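Long-range contacts in phytase (Debaryomyces castellii, PDB 2GFI), which catalyses the release of phosphate from inositol hexakisphosphate (phytate), as a 3-phytase of the histidine acid phosphatase family: residues H70-Y74 with P370-R374; S127-Y131 with L263-G267. One frame throughout, in Å; residues are numbered along the deposited sequence.

Interaction 1 (H70-Y74 with P370-R374)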
loop_
_atom_site.group_PDB
_atom_site.type_symbol
_atom_site.label_atom_id
_atom_site.label_comp_id
_atom_site.label_asym_id
_atom_site.label_seq_id
_atom_site.Cartn_x
_atom_site.Cartn_y
_atom_site.Cartn_z
ATOM N N HIS A 70 -1.379 -26.770 -9.522
ATOM C CA HIS A 70 -0.659 -26.136 -10.623
ATOM C C HIS A 70 -0.819 -24.620 -10.452
ATOM O O HIS A 70 -1.760 -24.170 -9.752
ATOM C CB HIS A 70 -1.239 -26.564 -11.966
ATOM C CG HIS A 70 -2.720 -26.340 -12.085
ATOM N ND1 HIS A 70 -3.277 -25.098 -12.329
ATOM C CD2 HIS A 70 -3.756 -27.207 -11.990
ATOM C CE1 HIS A 70 -4.592 -25.207 -12.354
ATOM N NE2 HIS A 70 -4.910 -26.485 -12.183
ATOM N N GLY A 71 0.057 -23.823 -11.078
ATOM C CA GLY A 71 -0.145 -22.365 -11.061
ATOM C C GLY A 71 -1.261 -21.915 -12.010
ATOM O O GLY A 71 -1.912 -22.749 -12.653
ATOM N N GLU A 72 -1.449 -20.596 -12.106
ATOM C CA GLU A 72 -2.380 -19.989 -13.028
ATOM C C GLU A 72 -2.234 -20.601 -14.420
ATOM O O GLU A 72 -1.136 -20.903 -14.868
ATOM C CB GLU A 72 -2.173 -18.473 -13.096
ATOM C CG GLU A 72 -2.539 -17.710 -11.817
ATOM C CD GLU A 72 -1.420 -17.631 -10.765
ATOM O OE1 GLU A 72 -0.527 -18.498 -10.702
ATOM O OE2 GLU A 72 -1.430 -16.683 -9.964
ATOM N N ARG A 73 -3.353 -20.761 -15.095
ATOM C CA ARG A 73 -3.384 -21.394 -16.382
ATOM C C ARG A 73 -4.347 -20.685 -17.308
ATOM O O ARG A 73 -5.137 -19.810 -16.897
ATOM C CB ARG A 73 -3.766 -22.873 -16.224
ATOM C CG ARG A 73 -5.001 -23.127 -15.341
ATOM C CD ARG A 73 -5.657 -24.393 -15.750
ATOM N NE ARG A 73 -6.817 -24.787 -14.983
ATOM C CZ ARG A 73 -8.056 -24.499 -15.353
ATOM N NH1 ARG A 73 -8.279 -23.789 -16.437
ATOM N NH2 ARG A 73 -9.072 -24.908 -14.639
ATOM N N TYR A 74 -4.224 -21.039 -18.586
ATOM C CA TYR A 74 -5.230 -20.801 -19.581
ATOM C C TYR A 74 -6.456 -21.617 -19.213
ATOM O O TYR A 74 -6.381 -22.542 -18.388
ATOM C CB TYR A 74 -4.723 -21.259 -20.947
ATOM C CG TYR A 74 -3.900 -20.215 -21.651
ATOM C CD1 TYR A 74 -4.491 -19.337 -22.562
ATOM C CD2 TYR A 74 -2.525 -20.095 -21.399
ATOM C CE1 TYR A 74 -3.717 -18.360 -23.226
ATOM C CE2 TYR A 74 -1.761 -19.126 -22.032
ATOM C CZ TYR A 74 -2.357 -18.268 -22.936
ATOM O OH TYR A 74 -1.586 -17.309 -23.545
ATOM N N PRO A 370 -6.804 -21.521 -4.588
ATOM C CA PRO A 370 -6.665 -20.519 -5.618
ATOM C C PRO A 370 -5.729 -21.146 -6.626
ATOM O O PRO A 370 -5.157 -22.205 -6.333
ATOM C CB PRO A 370 -5.951 -19.380 -4.888
ATOM C CG PRO A 370 -5.120 -20.107 -3.853
ATOM C CD PRO A 370 -6.069 -21.134 -3.363
ATOM N N GLN A 371 -5.559 -20.521 -7.788
ATOM C CA GLN A 371 -4.519 -20.992 -8.716
ATOM C C GLN A 371 -3.220 -20.887 -7.951
ATOM O O GLN A 371 -3.020 -19.906 -7.223
ATOM C CB GLN A 371 -4.474 -20.133 -9.953
ATOM C CG GLN A 371 -5.722 -20.194 -10.789
ATOM C CD GLN A 371 -5.796 -21.464 -11.655
ATOM O OE1 GLN A 371 -4.989 -22.379 -11.495
ATOM N NE2 GLN A 371 -6.763 -21.504 -12.573
ATOM N N GLY A 372 -2.364 -21.905 -8.057
ATOM C CA GLY A 372 -1.096 -21.873 -7.366
ATOM C C GLY A 372 -1.285 -22.172 -5.889
ATOM O O GLY A 372 -0.418 -21.840 -5.074
ATOM N N ALA A 373 -2.420 -22.780 -5.532
ATOM C CA ALA A 373 -2.708 -23.188 -4.152
ATOM C C ALA A 373 -1.552 -23.954 -3.505
ATOM O O ALA A 373 -0.904 -24.775 -4.152
ATOM C CB ALA A 373 -3.956 -24.036 -4.106
ATOM N N ARG A 374 -1.338 -23.711 -2.216
ATOM C CA ARG A 374 -0.286 -24.353 -1.486
ATOM C C ARG A 374 -0.823 -24.789 -0.144
ATOM O O ARG A 374 -1.296 -23.981 0.654
ATOM C CB ARG A 374 0.943 -23.423 -1.348
ATOM C CG ARG A 374 0.634 -22.007 -0.843
ATOM C CD ARG A 374 1.580 -20.948 -1.329
ATOM N NE ARG A 374 1.378 -20.751 -2.750
ATOM C CZ ARG A 374 2.067 -19.924 -3.527
ATOM N NH1 ARG A 374 3.052 -19.172 -3.032
ATOM N NH2 ARG A 374 1.735 -19.830 -4.811
#
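Gln371 lies along the RHGXRXP signature loop of the histidine acid phosphatases, touching Glu72, His70 and Arg73. Its CB is 3.6 Å from Glu72 CG, an aliphatic meeting; the Glu72 carboxylate is held by Tyr43 N. Gln371 CG comes 4.0 Å from Glu72 CA, and the bend at chi2 (-78°) carries the amide toward His70, the predicted nucleophile. CD approaches both Glu72 CA and His70 CE1, and OE1 ends at the imidazole edge, near its plane, 3.0 Å from His70 CE1. OE1 takes no bond from His70 ND1, which donates almost straight (178°) to Gly71 O at 2.7 Å, fixing the ring's rotation; OE1 and Gly71 O, both acceptors, form none either. Gln371 NE2 sits over one face of the Arg73 guanidinium, toward its rim, 4.1 Å from Arg73 NE, the planes 89° apart. Its hydrogen bond goes to Ala40 O. With an alanine here, Ala40 O is likely to lose this donor and a gap to open beside the imidazole edge. Gly372 N, presented by the type II turn Pro370-Ala373, donates to His70 O at 2.9 Å. Within the same segment, Arg374 NE and NH2 both grip Gly372 O, at 3.1 and 3.0 Å.

Interaction 2 (S127-Y131 with L263-G267)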
loop_
_atom_site.group_PDB
_atom_site.type_symbol
_atom_site.label_atom_id
_atom_site.label_comp_id
_atom_site.label_asym_id
_atom_site.label_seq_id
_atom_site.Cartn_x
_atom_site.Cartn_y
_atom_site.Cartn_z
ATOM N N SER A 127 2.412 -15.841 -22.558
ATOM C CA SER A 127 1.596 -14.910 -21.833
ATOM C C SER A 127 2.387 -13.674 -21.436
ATOM O O SER A 127 3.568 -13.778 -21.111
ATOM C CB SER A 127 1.108 -15.593 -20.563
ATOM O OG SER A 127 0.213 -14.757 -19.874
ATOM N N ASP A 128 1.740 -12.507 -21.440
ATOM C CA ASP A 128 2.414 -11.285 -20.989
ATOM C C ASP A 128 1.898 -10.848 -19.604
ATOM O O ASP A 128 2.100 -9.728 -19.158
ATOM C CB ASP A 128 2.310 -10.186 -22.051
ATOM C CG ASP A 128 1.023 -9.453 -21.982
ATOM O OD1 ASP A 128 0.069 -9.938 -21.326
ATOM O OD2 ASP A 128 0.856 -8.350 -22.547
ATOM N N SER A 129 1.253 -11.783 -18.927
ATOM C CA SER A 129 0.658 -11.538 -17.645
ATOM C C SER A 129 1.666 -11.698 -16.512
ATOM O O SER A 129 2.383 -12.683 -16.431
ATOM C CB SER A 129 -0.456 -12.536 -17.425
ATOM O OG SER A 129 -1.101 -12.232 -16.230
ATOM N N ILE A 130 1.717 -10.726 -15.619
ATOM C CA ILE A 130 2.502 -10.894 -14.384
ATOM C C ILE A 130 1.986 -12.060 -13.539
ATOM O O ILE A 130 2.711 -12.571 -12.705
ATOM C CB ILE A 130 2.548 -9.566 -13.572
ATOM C CG1 ILE A 130 1.162 -9.230 -12.997
ATOM C CG2 ILE A 130 3.087 -8.447 -14.456
ATOM C CD1 ILE A 130 1.203 -8.180 -11.944
ATOM N N TYR A 131 0.726 -12.449 -13.755
ATOM C CA TYR A 131 0.077 -13.503 -12.986
ATOM C C TYR A 131 0.367 -14.916 -13.535
ATOM O O TYR A 131 -0.291 -15.880 -13.176
ATOM C CB TYR A 131 -1.420 -13.245 -12.936
ATOM C CG TYR A 131 -1.731 -11.921 -12.267
ATOM C CD1 TYR A 131 -1.396 -11.700 -10.917
ATOM C CD2 TYR A 131 -2.376 -10.905 -12.975
ATOM C CE1 TYR A 131 -1.684 -10.520 -10.316
ATOM C CE2 TYR A 131 -2.649 -9.732 -12.400
ATOM C CZ TYR A 131 -2.312 -9.517 -11.064
ATOM O OH TYR A 131 -2.589 -8.274 -10.506
ATOM N N LEU A 263 -7.930 -12.291 -17.040
ATOM C CA LEU A 263 -7.036 -11.768 -16.017
ATOM C C LEU A 263 -5.738 -12.610 -15.931
ATOM O O LEU A 263 -4.641 -12.063 -16.066
ATOM C CB LEU A 263 -7.775 -11.704 -14.664
ATOM C CG LEU A 263 -6.997 -11.230 -13.426
ATOM C CD1 LEU A 263 -6.484 -9.797 -13.584
ATOM C CD2 LEU A 263 -7.954 -11.287 -12.236
ATOM N N ASN A 264 -5.864 -13.930 -15.763
ATOM C CA ASN A 264 -4.698 -14.823 -15.786
ATOM C C ASN A 264 -3.863 -14.615 -17.041
ATOM O O ASN A 264 -2.649 -14.433 -16.987
ATOM C CB ASN A 264 -5.131 -16.291 -15.778
ATOM C CG ASN A 264 -5.673 -16.725 -14.480
ATOM O OD1 ASN A 264 -5.670 -15.966 -13.516
ATOM N ND2 ASN A 264 -6.140 -17.964 -14.423
ATOM N N VAL A 265 -4.528 -14.612 -18.179
ATOM C CA VAL A 265 -3.809 -14.612 -19.444
ATOM C C VAL A 265 -3.204 -13.270 -19.812
ATOM O O VAL A 265 -2.063 -13.209 -20.268
ATOM C CB VAL A 265 -4.701 -15.170 -20.578
ATOM C CG1 VAL A 265 -4.040 -14.918 -21.950
ATOM C CG2 VAL A 265 -4.965 -16.663 -20.332
ATOM N N LYS A 266 -3.978 -12.206 -19.644
ATOM C CA LYS A 266 -3.630 -10.867 -20.118
ATOM C C LYS A 266 -3.129 -9.955 -19.000
ATOM O O LYS A 266 -2.457 -8.956 -19.268
ATOM C CB LYS A 266 -4.863 -10.205 -20.745
ATOM C CG LYS A 266 -5.494 -10.992 -21.905
ATOM C CD LYS A 266 -4.576 -11.095 -23.133
ATOM C CE LYS A 266 -4.403 -9.744 -23.817
ATOM N NZ LYS A 266 -3.737 -10.034 -25.145
ATOM N N GLY A 267 -3.488 -10.262 -17.758
ATOM C CA GLY A 267 -3.063 -9.437 -16.632
ATOM C C GLY A 267 -4.079 -8.394 -16.284
ATOM O O GLY A 267 -3.867 -7.615 -15.359
HETATM O O HOH W 1 -0.976 -12.672 -22.739
HETATM O O HOH W 2 -1.955 -16.334 -15.270
#
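Leu263, in the last turn of helix 249-266, meets Tyr131 through an apolar contact, Leu263 CD1 to Tyr131 CE2 at 4.0 Å. Asn264 turns its side chain the other way, where ND2 bonds Ala40 O, and offers its carbonyl to the loop: Ser129 OG lies 2.8 Å from Asn264 O in a weak hydrogen bond, and a water donates to the same oxygen while reaching Tyr131 O weakly. Val265 O takes a firmer bond from Ser127 OG, at 2.8 Å, with the hydroxyl tilted 22° from the carbonyl plane. A second water bridges Val265 O to Asp128 N. Lys266 O stands 3.4 Å from Asp128 OD1; both are acceptors, so no bond forms. Gly267 leaves the helix with phi 93°, its N still closing on Leu263 O at 2.7 Å, its CA 3.4 Å from Ser129 OG and its O at the edge of the Tyr131 ring. With OG anti to the backbone N (chi1 -175° in both), each serine hydroxyl faces the helix end while accepting from the N-H two residues on, an ST turn. Helix C-terminal carbonyls thus receive waters and hydroxyls, Ser127 firmly and Ser129 weakly, which probably couples the loop's bend to the helix end.

In the fold
From the N terminus, strand 59-69 leads into 70-74, the loop carrying the predicted nucleophile, and the chain then passes helix 77-91 to reach 127-131, just ahead of helix 133-148. Interaction 2 closes first, when helix 249-266 ends at 263-267. Interaction 1 closes 296 residues after its first segment, where 370-374 enters strand 374-382, the antiparallel neighbour of strand 59-69. The smaller loop therefore lies wholly within the larger. Their centres are 13 Å apart, and they meet directly: Arg73 O is 3.2 Å from Asn264 ND2, a probable hydrogen bond, while Tyr74 packs on Val265. Together they join the sheet end that carries the predicted active site, helix 249-266 and the loop leading into helix 133-148, and both touch the second subunit.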